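Local coordinates for protein cytochrome P450 CYP260B1 (Sorangium cellulosum, PDB 5HIW) that is a cytochrome P450, a mostly helical haem protein with a smaller beta-sheet region, and binds protoporphyrin IX containing iron, at residues 59-64 with 281-286; 277-282 with 296-301; 360-365 with 387-392. One frame throughout, in Å; residues are numbered along the deposited sequence.

Contact 1 (59-64 with 281-286); sequences STRTYD and FVEREA. With HEM (protoporphyrin IX containing Fe), chain B.
Ser59 and Phe281 pair as antiparallel, hydrogen-bonded neighbours where the outermost strand 58-59 closes one edge of the mixed beta sheet of this cytochrome P450. Two backbone bonds make the pair: Ser59 N to Phe281 O and Phe281 N to Ser59 O. Beyond it the chain turns away from the sheet in a short 3-10 segment, and Ser59 OG ties this turn to the strand end. Ser59 OG accepts from Arg61 N at 3.3 Å, an ST turn, and donates to Glu283 OE2 at 2.7 Å, on that oxygen's anti lone pair. In the side-on salt bridge Arg61 NE donates to Glu283 OE2 at 2.9 Å from the syn side, 21° out of the carboxylate plane, while Arg61 NH2 reaches Glu283 OE1 at 3.3 Å. Two donors thus hold OE2, which would be expected to stabilise the carboxylate charge. The apolar part rests on the Phe281 ring, whose CG, anti to the backbone N (chi1 179°), comes against Arg61 CB. Arg61 CD lies over the middle of one face, a CH-pi contact 3.6 Å from the Phe281 centroid, and Thr62 CG2 comes in at the ring edge. Arg61 CZ is 5.2 Å from that centroid, at most a weak cation-pi attraction. In one of its two modelled conformers, Tyr63 OH donates to haem propionate oxygen O2A at 2.7 Å, and that oxygen sits at the edge of the tyrosine ring.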
loop_
_atom_site.group_PDB
_atom_site.type_symbol
_atom_site.label_atom_id
_atom_site.label_comp_id
_atom_site.label_asym_id
_atom_site.label_seq_id
_atom_site.Cartn_x
_atom_site.Cartn_y
_atom_site.Cartn_z
ATOM N N SER A 59 -17.304 8.768 -7.356
ATOM C CA SER A 59 -16.074 9.118 -8.057
ATOM C C SER A 59 -14.849 9.228 -7.161
ATOM O O SER A 59 -14.912 9.123 -5.926
ATOM C CB SER A 59 -16.259 10.447 -8.785
ATOM O OG SER A 59 -16.369 11.473 -7.852
ATOM N N THR A 60 -13.741 9.591 -7.767
ATOM C CA THR A 60 -12.513 9.872 -7.047
ATOM C C THR A 60 -12.246 11.385 -6.928
ATOM O O THR A 60 -11.112 11.835 -6.797
ATOM C CB THR A 60 -11.335 9.091 -7.673
ATOM O OG1 THR A 60 -11.290 9.277 -9.090
ATOM C CG2 THR A 60 -11.434 7.611 -7.335
ATOM N N ARG A 61 -13.298 12.173 -7.026
ATOM C CA ARG A 61 -13.143 13.642 -7.047
ATOM C C ARG A 61 -12.352 14.169 -5.850
ATOM O O ARG A 61 -11.555 15.099 -5.997
ATOM C CB ARG A 61 -14.556 14.294 -7.080
ATOM C CG ARG A 61 -14.546 15.836 -7.135
ATOM C CD ARG A 61 -15.912 16.387 -6.873
ATOM N NE ARG A 61 -16.769 16.101 -7.980
ATOM C CZ ARG A 61 -16.877 16.883 -9.061
ATOM N NH1 ARG A 61 -16.154 17.990 -9.187
ATOM N NH2 ARG A 61 -17.695 16.536 -10.026
ATOM N N THR A 62 -12.504 13.515 -4.692
ATOM C CA THR A 62 -11.861 13.998 -3.452
ATOM C C THR A 62 -10.367 13.937 -3.542
ATOM O O THR A 62 -9.678 14.732 -2.909
ATOM C CB THR A 62 -12.287 13.251 -2.177
ATOM O OG1 THR A 62 -11.863 11.902 -2.261
ATOM C CG2 THR A 62 -13.769 13.294 -1.947
ATOM N N TYR A 63 -9.839 13.067 -4.406
ATOM C CA TYR A 63 -8.387 12.942 -4.572
ATOM C C TYR A 63 -7.827 14.046 -5.443
ATOM O O TYR A 63 -6.629 14.207 -5.477
ATOM C CB TYR A 63 -7.977 11.676 -5.339
ATOM C CG TYR A 63 -7.869 10.336 -4.640
ATOM C CD1 TYR A 63 -6.767 10.007 -3.828
ATOM C CD2 TYR A 63 -8.780 9.325 -4.934
ATOM C CE1 TYR A 63 -6.664 8.736 -3.238
ATOM C CE2 TYR A 63 -8.668 8.053 -4.379
ATOM C CZ TYR A 63 -7.621 7.755 -3.529
ATOM O OH TYR A 63 -7.544 6.467 -3.024
ATOM N N ASP A 64 -8.679 14.742 -6.215
ATOM C CA ASP A 64 -8.234 15.667 -7.310
ATOM C C ASP A 64 -7.914 17.079 -6.804
ATOM O O ASP A 64 -8.640 18.047 -7.076
ATOM C CB ASP A 64 -9.319 15.708 -8.370
ATOM C CG ASP A 64 -8.837 16.175 -9.709
ATOM O OD1 ASP A 64 -7.639 16.350 -9.932
ATOM O OD2 ASP A 64 -9.702 16.302 -10.612
ATOM N N PHE A 281 -16.484 10.057 -3.576
ATOM C CA PHE A 281 -17.269 11.309 -3.625
ATOM C C PHE A 281 -18.609 10.949 -4.233
ATOM O O PHE A 281 -18.665 10.299 -5.273
ATOM C CB PHE A 281 -16.584 12.371 -4.440
ATOM C CG PHE A 281 -17.397 13.664 -4.516
ATOM C CD1 PHE A 281 -18.401 13.808 -5.484
ATOM C CD2 PHE A 281 -17.254 14.652 -3.543
ATOM C CE1 PHE A 281 -19.205 14.943 -5.534
ATOM C CE2 PHE A 281 -18.035 15.821 -3.608
ATOM C CZ PHE A 281 -19.016 15.949 -4.587
ATOM N N VAL A 282 -19.712 11.299 -3.533
ATOM C CA VAL A 282 -21.042 10.862 -3.991
ATOM C C VAL A 282 -21.568 11.922 -4.951
ATOM O O VAL A 282 -21.872 13.025 -4.522
ATOM C CB VAL A 282 -21.986 10.670 -2.821
ATOM C CG1 VAL A 282 -23.300 10.191 -3.287
ATOM C CG2 VAL A 282 -21.412 9.656 -1.865
ATOM N N GLU A 283 -21.583 11.590 -6.239
ATOM C CA GLU A 283 -21.839 12.555 -7.304
ATOM C C GLU A 283 -23.350 12.832 -7.432
ATOM O O GLU A 283 -23.742 13.898 -7.805
ATOM C CB GLU A 283 -21.263 12.025 -8.630
ATOM C CG GLU A 283 -19.724 12.004 -8.722
ATOM C CD GLU A 283 -19.084 13.363 -8.841
ATOM O OE1 GLU A 283 -19.867 14.289 -9.092
ATOM O OE2 GLU A 283 -17.814 13.546 -8.714
ATOM N N ARG A 284 -24.156 11.850 -7.120
ATOM C CA ARG A 284 -25.619 11.985 -7.114
ATOM C C ARG A 284 -26.199 11.194 -5.942
ATOM O O ARG A 284 -25.690 10.144 -5.572
ATOM C CB ARG A 284 -26.233 11.520 -8.447
ATOM C CG ARG A 284 -26.710 10.064 -8.488
ATOM C CD ARG A 284 -27.056 9.658 -9.905
ATOM N NE ARG A 284 -26.986 8.220 -10.079
ATOM C CZ ARG A 284 -27.183 7.595 -11.231
ATOM N NH1 ARG A 284 -27.445 8.292 -12.340
ATOM N NH2 ARG A 284 -27.110 6.274 -11.278
ATOM N N GLU A 285 -27.262 11.704 -5.318
ATOM C CA GLU A 285 -27.826 11.001 -4.153
ATOM C C GLU A 285 -27.943 9.500 -4.380
ATOM O O GLU A 285 -28.399 9.029 -5.432
ATOM C CB GLU A 285 -29.208 11.551 -3.743
ATOM C CG GLU A 285 -29.924 10.746 -2.654
ATOM C CD GLU A 285 -31.420 11.022 -2.588
ATOM O OE1 GLU A 285 -31.763 12.165 -2.209
ATOM O OE2 GLU A 285 -32.239 10.098 -2.899
ATOM N N ALA A 286 -27.564 8.725 -3.374
ATOM C CA ALA A 286 -27.685 7.296 -3.536
ATOM C C ALA A 286 -27.967 6.713 -2.199
ATOM O O ALA A 286 -27.857 7.390 -1.157
ATOM C CB ALA A 286 -26.403 6.678 -4.168
HETATM C CHA HEM B . -4.307 2.322 -6.388
HETATM C CHB HEM B . -3.229 -0.137 -2.335
HETATM C CHC HEM B . 1.309 -0.605 -3.823
HETATM C CHD HEM B . 0.399 2.610 -7.256
HETATM C C1A HEM B . -4.441 1.646 -5.209
HETATM C C2A HEM B . -5.649 1.462 -4.483
HETATM C C3A HEM B . -5.355 0.736 -3.359
HETATM C C4A HEM B . -3.932 0.573 -3.331
HETATM C CMA HEM B . -6.357 0.314 -2.265
HETATM C CAA HEM B . -7.046 1.857 -4.951
HETATM C CBA HEM B . -7.279 3.354 -4.688
HETATM C CGA HEM B . -8.702 3.752 -4.878
HETATM O O1A HEM B . -9.504 2.975 -5.493
HETATM O O2A HEM B . -9.144 4.755 -4.265
HETATM C C1B HEM B . -1.920 -0.431 -2.354
HETATM C C2B HEM B . -1.311 -1.290 -1.376
HETATM C C3B HEM B . -0.011 -1.431 -1.822
HETATM C C4B HEM B . 0.160 -0.632 -3.038
HETATM C CMB HEM B . -1.876 -1.900 -0.081
HETATM C CAB HEM B . 0.958 -2.190 -1.070
HETATM C CBB HEM B . 2.247 -2.202 -1.144
HETATM C C1C HEM B . 1.469 0.242 -4.919
HETATM C C2C HEM B . 2.706 0.338 -5.633
HETATM C C3C HEM B . 2.436 1.264 -6.603
HETATM C C4C HEM B . 1.100 1.742 -6.447
HETATM C CMC HEM B . 3.909 -0.482 -5.233
HETATM C CAC HEM B . 3.339 1.754 -7.662
HETATM C CBC HEM B . 4.299 0.979 -8.144
HETATM C C1D HEM B . -0.983 2.756 -7.263
HETATM C C2D HEM B . -1.619 3.628 -8.286
HETATM C C3D HEM B . -2.923 3.562 -8.049
HETATM C C4D HEM B . -3.075 2.633 -6.919
HETATM C CMD HEM B . -0.935 4.499 -9.323
HETATM C CAD HEM B . -4.067 4.207 -8.850
HETATM C CBD HEM B . -4.541 3.202 -9.882
HETATM C CGD HEM B . -5.665 3.746 -10.774
HETATM O O1D HEM B . -6.404 4.714 -10.419
HETATM O O2D HEM B . -5.902 3.216 -11.911
HETATM N NA HEM B . -3.392 1.057 -4.471
HETATM N NB HEM B . -1.050 -0.189 -3.362
HETATM N NC HEM B . 0.516 1.010 -5.427
HETATM N ND HEM B . -1.904 2.192 -6.444
HETATM FE FE HEM B . -1.493 1.004 -4.964
HETATM O O HOH W 1 -1.148 2.864 -3.665
#

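Contact 2 (277-282 with 296-301); sequences GIVRFV and GTILYL. With HEM (protoporphyrin IX containing Fe), chain B.
Tyr300 lays its ring against the backbone of Gly277 and Ile278, with Ile278 N over one face and CZ 3.5 Å from Gly277 CA. Val279 stands at about a right angle to Tyr300 and sets CG2 beside CD2 of the ring, while its other methyl, CG1, is pressed against Ile298 CG2 at a tight 3.4 Å. The Phe281 ring follows on the same face, its CZ 3.6 Å from Gly296 CA. Beneath these side chains, strands 277-282 and 298-302 form an antiparallel pair of neighbouring strands in the mixed sheet of the P450 fold, with two-way backbone bonds joining Ile278 to Leu301 and Arg280 to Leu299. Val282 O takes a further bond from Gly296 N just before the second strand begins. The opposite face carries Ile278, Arg280, Leu299 and Leu301, and helix 45-53 packs on Ile278, Arg280 and Leu301. Leu301 CD1 meets Arg280 CG, the two side chains crossing at about a right angle. From there the arginine bends at chi2 (-72°) and leads away from strand 298-302 to the haem. The Arg280 guanidinium meets a propionate at its edge, in plane: Arg280 NH1 donates to haem O1A at 2.7 Å and NH2 to haem O2A at 2.8 Å, both bonds nearly straight at 173°. The other hydrogen of Arg280 NH2 goes to Val279 O at 3.0 Å, from above that carbonyl plane, which fixes the guanidinium's rotation.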
loop_
_atom_site.group_PDB
_atom_site.type_symbol
_atom_site.label_atom_id
_atom_site.label_comp_id
_atom_site.label_asym_id
_atom_site.label_seq_id
_atom_site.Cartn_x
_atom_site.Cartn_y
_atom_site.Cartn_z
ATOM N N GLY A 277 -8.665 1.602 4.210
ATOM C CA GLY A 277 -9.796 2.176 3.524
ATOM C C GLY A 277 -9.400 3.163 2.468
ATOM O O GLY A 277 -8.195 3.552 2.323
ATOM N N ILE A 278 -10.407 3.503 1.671
ATOM C CA ILE A 278 -10.287 4.472 0.625
ATOM C C ILE A 278 -11.565 5.281 0.583
ATOM O O ILE A 278 -12.628 4.863 1.135
ATOM C CB ILE A 278 -10.038 3.853 -0.761
ATOM C CG1 ILE A 278 -11.018 2.755 -1.006
ATOM C CG2 ILE A 278 -8.601 3.403 -0.892
ATOM C CD1 ILE A 278 -10.795 2.009 -2.295
ATOM N N VAL A 279 -11.480 6.406 -0.116
ATOM C CA VAL A 279 -12.513 7.364 -0.072
ATOM C C VAL A 279 -13.134 7.568 -1.486
ATOM O O VAL A 279 -12.435 7.455 -2.494
ATOM C CB VAL A 279 -11.924 8.696 0.417
ATOM C CG1 VAL A 279 -12.986 9.750 0.322
ATOM C CG2 VAL A 279 -11.371 8.529 1.857
ATOM N N ARG A 280 -14.454 7.777 -1.518
ATOM C CA ARG A 280 -15.232 8.170 -2.733
ATOM C C ARG A 280 -16.110 9.409 -2.480
ATOM O O ARG A 280 -16.400 9.748 -1.311
ATOM C CB ARG A 280 -16.085 6.993 -3.169
ATOM C CG ARG A 280 -15.291 5.727 -3.596
ATOM C CD ARG A 280 -14.632 6.004 -4.945
ATOM N NE ARG A 280 -13.908 4.923 -5.583
ATOM C CZ ARG A 280 -12.608 4.624 -5.397
ATOM N NH1 ARG A 280 -12.063 3.636 -6.067
ATOM N NH2 ARG A 280 -11.900 5.270 -4.483
ATOM N N PHE A 281 -16.484 10.057 -3.576
ATOM C CA PHE A 281 -17.269 11.309 -3.625
ATOM C C PHE A 281 -18.609 10.949 -4.233
ATOM O O PHE A 281 -18.665 10.299 -5.273
ATOM C CB PHE A 281 -16.584 12.371 -4.440
ATOM C CG PHE A 281 -17.397 13.664 -4.516
ATOM C CD1 PHE A 281 -18.401 13.808 -5.484
ATOM C CD2 PHE A 281 -17.254 14.652 -3.543
ATOM C CE1 PHE A 281 -19.205 14.943 -5.534
ATOM C CE2 PHE A 281 -18.035 15.821 -3.608
ATOM C CZ PHE A 281 -19.016 15.949 -4.587
ATOM N N VAL A 282 -19.712 11.299 -3.533
ATOM C CA VAL A 282 -21.042 10.862 -3.991
ATOM C C VAL A 282 -21.568 11.922 -4.951
ATOM O O VAL A 282 -21.872 13.025 -4.522
ATOM C CB VAL A 282 -21.986 10.670 -2.821
ATOM C CG1 VAL A 282 -23.300 10.191 -3.287
ATOM C CG2 VAL A 282 -21.412 9.656 -1.865
ATOM N N GLY A 296 -22.640 14.973 -2.848
ATOM C CA GLY A 296 -21.663 15.781 -2.125
ATOM C C GLY A 296 -21.041 15.141 -0.868
ATOM O O GLY A 296 -20.093 15.628 -0.359
ATOM N N THR A 297 -21.532 13.993 -0.450
ATOM C CA THR A 297 -20.966 13.267 0.675
ATOM C C THR A 297 -19.583 12.701 0.364
ATOM O O THR A 297 -19.353 12.210 -0.726
ATOM C CB THR A 297 -21.840 12.067 0.972
ATOM O OG1 THR A 297 -23.192 12.500 1.146
ATOM C CG2 THR A 297 -21.346 11.288 2.213
ATOM N N ILE A 298 -18.684 12.765 1.331
ATOM C CA ILE A 298 -17.407 12.032 1.283
ATOM C C ILE A 298 -17.552 10.708 2.059
ATOM O O ILE A 298 -17.869 10.725 3.267
ATOM C CB ILE A 298 -16.285 12.871 1.870
ATOM C CG1 ILE A 298 -16.164 14.202 1.078
ATOM C CG2 ILE A 298 -14.989 12.077 1.862
ATOM C CD1 ILE A 298 -15.054 15.143 1.550
ATOM N N LEU A 299 -17.349 9.585 1.356
ATOM C CA LEU A 299 -17.638 8.220 1.823
ATOM C C LEU A 299 -16.352 7.406 1.966
ATOM O O LEU A 299 -15.518 7.413 1.055
ATOM C CB LEU A 299 -18.558 7.571 0.831
ATOM C CG LEU A 299 -19.211 6.266 1.165
ATOM C CD1 LEU A 299 -20.153 6.436 2.386
ATOM C CD2 LEU A 299 -19.969 5.724 -0.023
ATOM N N TYR A 300 -16.162 6.769 3.133
ATOM C CA TYR A 300 -15.036 5.938 3.387
ATOM C C TYR A 300 -15.439 4.462 3.283
ATOM O O TYR A 300 -16.392 3.980 3.957
ATOM C CB TYR A 300 -14.445 6.286 4.766
ATOM C CG TYR A 300 -13.177 5.570 5.221
ATOM C CD1 TYR A 300 -13.203 4.336 5.813
ATOM C CD2 TYR A 300 -11.973 6.147 5.032
ATOM C CE1 TYR A 300 -12.026 3.717 6.227
ATOM C CE2 TYR A 300 -10.805 5.555 5.446
ATOM C CZ TYR A 300 -10.830 4.387 6.075
ATOM O OH TYR A 300 -9.667 3.797 6.457
ATOM N N LEU A 301 -14.640 3.705 2.538
ATOM C CA LEU A 301 -14.896 2.256 2.324
ATOM C C LEU A 301 -13.894 1.424 3.086
ATOM O O LEU A 301 -12.682 1.599 2.914
ATOM C CB LEU A 301 -14.786 1.922 0.830
ATOM C CG LEU A 301 -15.564 2.794 -0.155
ATOM C CD1 LEU A 301 -15.356 2.361 -1.597
ATOM C CD2 LEU A 301 -17.037 2.639 0.177
HETATM C CHA HEM B . -4.307 2.322 -6.388
HETATM C CHB HEM B . -3.229 -0.137 -2.335
HETATM C CHC HEM B . 1.309 -0.605 -3.823
HETATM C CHD HEM B . 0.399 2.610 -7.256
HETATM C C1A HEM B . -4.441 1.646 -5.209
HETATM C C2A HEM B . -5.649 1.462 -4.483
HETATM C C3A HEM B . -5.355 0.736 -3.359
HETATM C C4A HEM B . -3.932 0.573 -3.331
HETATM C CMA HEM B . -6.357 0.314 -2.265
HETATM C CAA HEM B . -7.046 1.857 -4.951
HETATM C CBA HEM B . -7.279 3.354 -4.688
HETATM C CGA HEM B . -8.702 3.752 -4.878
HETATM O O1A HEM B . -9.504 2.975 -5.493
HETATM O O2A HEM B . -9.144 4.755 -4.265
HETATM C C1B HEM B . -1.920 -0.431 -2.354
HETATM C C2B HEM B . -1.311 -1.290 -1.376
HETATM C C3B HEM B . -0.011 -1.431 -1.822
HETATM C C4B HEM B . 0.160 -0.632 -3.038
HETATM C CMB HEM B . -1.876 -1.900 -0.081
HETATM C CAB HEM B . 0.958 -2.190 -1.070
HETATM C CBB HEM B . 2.247 -2.202 -1.144
HETATM C C1C HEM B . 1.469 0.242 -4.919
HETATM C C2C HEM B . 2.706 0.338 -5.633
HETATM C C3C HEM B . 2.436 1.264 -6.603
HETATM C C4C HEM B . 1.100 1.742 -6.447
HETATM C CMC HEM B . 3.909 -0.482 -5.233
HETATM C CAC HEM B . 3.339 1.754 -7.662
HETATM C CBC HEM B . 4.299 0.979 -8.144
HETATM C C1D HEM B . -0.983 2.756 -7.263
HETATM C C2D HEM B . -1.619 3.628 -8.286
HETATM C C3D HEM B . -2.923 3.562 -8.049
HETATM C C4D HEM B . -3.075 2.633 -6.919
HETATM C CMD HEM B . -0.935 4.499 -9.323
HETATM C CAD HEM B . -4.067 4.207 -8.850
HETATM C CBD HEM B . -4.541 3.202 -9.882
HETATM C CGD HEM B . -5.665 3.746 -10.774
HETATM O O1D HEM B . -6.404 4.714 -10.419
HETATM O O2D HEM B . -5.902 3.216 -11.911
HETATM N NA HEM B . -3.392 1.057 -4.471
HETATM N NB HEM B . -1.050 -0.189 -3.362
HETATM N NC HEM B . 0.516 1.010 -5.427
HETATM N ND HEM B . -1.904 2.192 -6.444
HETATM FE FE HEM B . -1.493 1.004 -4.964
HETATM O O HOH W 1 -1.148 2.864 -3.665
#

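Contact 3 (360-365 with 387-392); sequences PALRAD and IPALLV
Arg363 and Leu390 form an antiparallel hydrogen-bonded pair, N to O in both directions, and Asp365 N extends the pairing to Pro388 O. The side chain of Arg363 reaches over Leu390 of the neighbouring strand. Arg363 CG sits between the backbone N and the carbonyl carbon (chi1 64°), 3.9 Å from Leu390 CB, and the chain runs extended from there to NE. Leu390 CB lies 3.7 Å above the plane of the Arg363 guanidinium, over its centre. At the guanidinium edge, Arg363 NH1 and NH2 both donate to Val392 O, each at 2.9 Å. NH1 approaches almost in line with the C=O bond, whereas NH2 comes from above the carbonyl plane. Arg363 NH2 also reaches Ala361 O at 2.9 Å, and this third bond ties the arginine to its own segment as well as to the other. Leu390 CD1 touches Arg363 NE at 3.7 Å. On the side away from Arg363, Leu362 and Leu391 lie side by side, CD1 against CD2 at 3.6 Å, and Leu362 goes on to pack against helices 232-245 and 341-358. A water bridges the two segments, accepting from Ala361 N at 2.9 Å and donating to Leu391 O. Strand 388-390 is the middle member, with strand 120-122 on its other side: a small antiparallel three-stranded sheet of this P450, lying beside those two helices, its middle strand close to the C-terminus.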
loop_
_atom_site.group_PDB
_atom_site.type_symbol
_atom_site.label_atom_id
_atom_site.label_comp_id
_atom_site.label_asym_id
_atom_site.label_seq_id
_atom_site.Cartn_x
_atom_site.Cartn_y
_atom_site.Cartn_z
ATOM N N PRO A 360 17.701 -18.343 9.644
ATOM C CA PRO A 360 17.013 -19.566 10.096
ATOM C C PRO A 360 16.293 -19.388 11.453
ATOM O O PRO A 360 15.220 -19.887 11.621
ATOM C CB PRO A 360 18.162 -20.567 10.232
ATOM C CG PRO A 360 19.151 -20.132 9.219
ATOM C CD PRO A 360 19.029 -18.638 9.068
ATOM N N ALA A 361 16.846 -18.636 12.403
ATOM C CA ALA A 361 16.233 -18.543 13.744
ATOM C C ALA A 361 15.252 -17.414 13.954
ATOM O O ALA A 361 14.810 -17.187 15.081
ATOM C CB ALA A 361 17.353 -18.428 14.807
ATOM N N LEU A 362 14.963 -16.655 12.881
ATOM C CA LEU A 362 14.124 -15.468 12.954
ATOM C C LEU A 362 12.863 -15.719 13.771
ATOM O O LEU A 362 12.144 -16.631 13.475
ATOM C CB LEU A 362 13.758 -15.031 11.533
ATOM C CG LEU A 362 13.009 -13.698 11.391
ATOM C CD1 LEU A 362 13.821 -12.599 12.042
ATOM C CD2 LEU A 362 12.727 -13.326 9.949
ATOM N N ARG A 363 12.591 -14.880 14.760
ATOM C CA ARG A 363 11.388 -14.972 15.545
ATOM C C ARG A 363 11.013 -13.740 16.274
ATOM O O ARG A 363 11.801 -12.766 16.440
ATOM C CB ARG A 363 11.525 -16.167 16.528
ATOM C CG ARG A 363 12.634 -15.958 17.521
ATOM C CD ARG A 363 13.161 -17.243 18.173
ATOM N NE ARG A 363 14.196 -16.929 19.172
ATOM C CZ ARG A 363 15.482 -16.702 18.902
ATOM N NH1 ARG A 363 16.295 -16.424 19.899
ATOM N NH2 ARG A 363 15.978 -16.753 17.659
ATOM N N ALA A 364 9.792 -13.764 16.785
ATOM C CA ALA A 364 9.278 -12.689 17.515
ATOM C C ALA A 364 10.124 -12.490 18.779
ATOM O O ALA A 364 10.562 -13.471 19.352
ATOM C CB ALA A 364 7.853 -12.973 17.917
ATOM N N ASP A 365 10.290 -11.239 19.208
ATOM C CA ASP A 365 10.919 -10.955 20.493
ATOM C C ASP A 365 9.866 -10.895 21.586
ATOM O O ASP A 365 9.064 -9.969 21.648
ATOM C CB ASP A 365 11.747 -9.696 20.441
ATOM C CG ASP A 365 12.744 -9.630 21.556
ATOM O OD1 ASP A 365 12.448 -10.203 22.624
ATOM O OD2 ASP A 365 13.806 -8.997 21.370
ATOM N N ILE A 387 8.177 -3.882 15.072
ATOM C CA ILE A 387 8.261 -5.305 14.750
ATOM C C ILE A 387 9.502 -5.887 15.353
ATOM O O ILE A 387 10.496 -6.215 14.681
ATOM C CB ILE A 387 8.187 -5.606 13.235
ATOM C CG1 ILE A 387 7.016 -4.880 12.624
ATOM C CG2 ILE A 387 8.000 -7.109 13.072
ATOM C CD1 ILE A 387 7.136 -4.842 11.134
ATOM N N PRO A 388 9.483 -6.010 16.677
ATOM C CA PRO A 388 10.689 -6.479 17.391
ATOM C C PRO A 388 11.006 -7.924 17.092
ATOM O O PRO A 388 10.194 -8.788 17.401
ATOM C CB PRO A 388 10.296 -6.326 18.877
ATOM C CG PRO A 388 8.970 -5.672 18.927
ATOM C CD PRO A 388 8.327 -5.836 17.567
ATOM N N ALA A 389 12.199 -8.222 16.591
ATOM C CA ALA A 389 12.611 -9.575 16.320
ATOM C C ALA A 389 13.967 -9.992 16.892
ATOM O O ALA A 389 14.830 -9.158 17.161
ATOM C CB ALA A 389 12.623 -9.834 14.829
ATOM N N LEU A 390 14.111 -11.309 17.066
ATOM C CA LEU A 390 15.307 -11.948 17.482
ATOM C C LEU A 390 15.850 -12.638 16.311
ATOM O O LEU A 390 15.099 -13.274 15.571
ATOM C CB LEU A 390 14.987 -13.010 18.547
ATOM C CG LEU A 390 14.312 -12.474 19.805
ATOM C CD1 LEU A 390 14.069 -13.625 20.773
ATOM C CD2 LEU A 390 15.121 -11.376 20.461
ATOM N N LEU A 391 17.164 -12.478 16.095
ATOM C CA LEU A 391 17.812 -13.019 14.922
ATOM C C LEU A 391 18.751 -14.183 15.113
ATOM O O LEU A 391 19.240 -14.704 14.142
ATOM C CB LEU A 391 18.620 -11.891 14.261
ATOM C CG LEU A 391 17.816 -10.653 13.810
ATOM C CD1 LEU A 391 18.727 -9.488 13.465
ATOM C CD2 LEU A 391 16.940 -10.992 12.628
ATOM N N VAL A 392 19.058 -14.565 16.340
ATOM C CA VAL A 392 20.099 -15.607 16.588
ATOM C C VAL A 392 19.587 -16.799 17.459
ATOM O O VAL A 392 18.769 -16.588 18.351
ATOM C CB VAL A 392 21.368 -14.953 17.238
ATOM C CG1 VAL A 392 22.452 -15.991 17.539
ATOM C CG2 VAL A 392 21.934 -13.824 16.359
HETATM O O HOH W 2 19.073 -16.861 12.264
#

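Contacts 1 and 2 are neighbours in one sheet, sharing strand 277-282 together with Phe281 and Val282, and their centres lie about 7 Å apart. Contact 1 is a surface contact at the sheet's edge and relies on charge and hydroxyl bonding. Contact 2, partly buried, is a more regular strand pairing, its side-chain contacts mostly apolar, with an arginine reaching the haem. Both end at the same haem propionate, which Tyr63 and Arg280 approach from the two contacts. Contact 3, also partly buried, belongs to a separate small sheet across the chain's centre, about 40 Å from contact 2 between centres; there an arginine binds backbone carbonyls instead of a carboxylate.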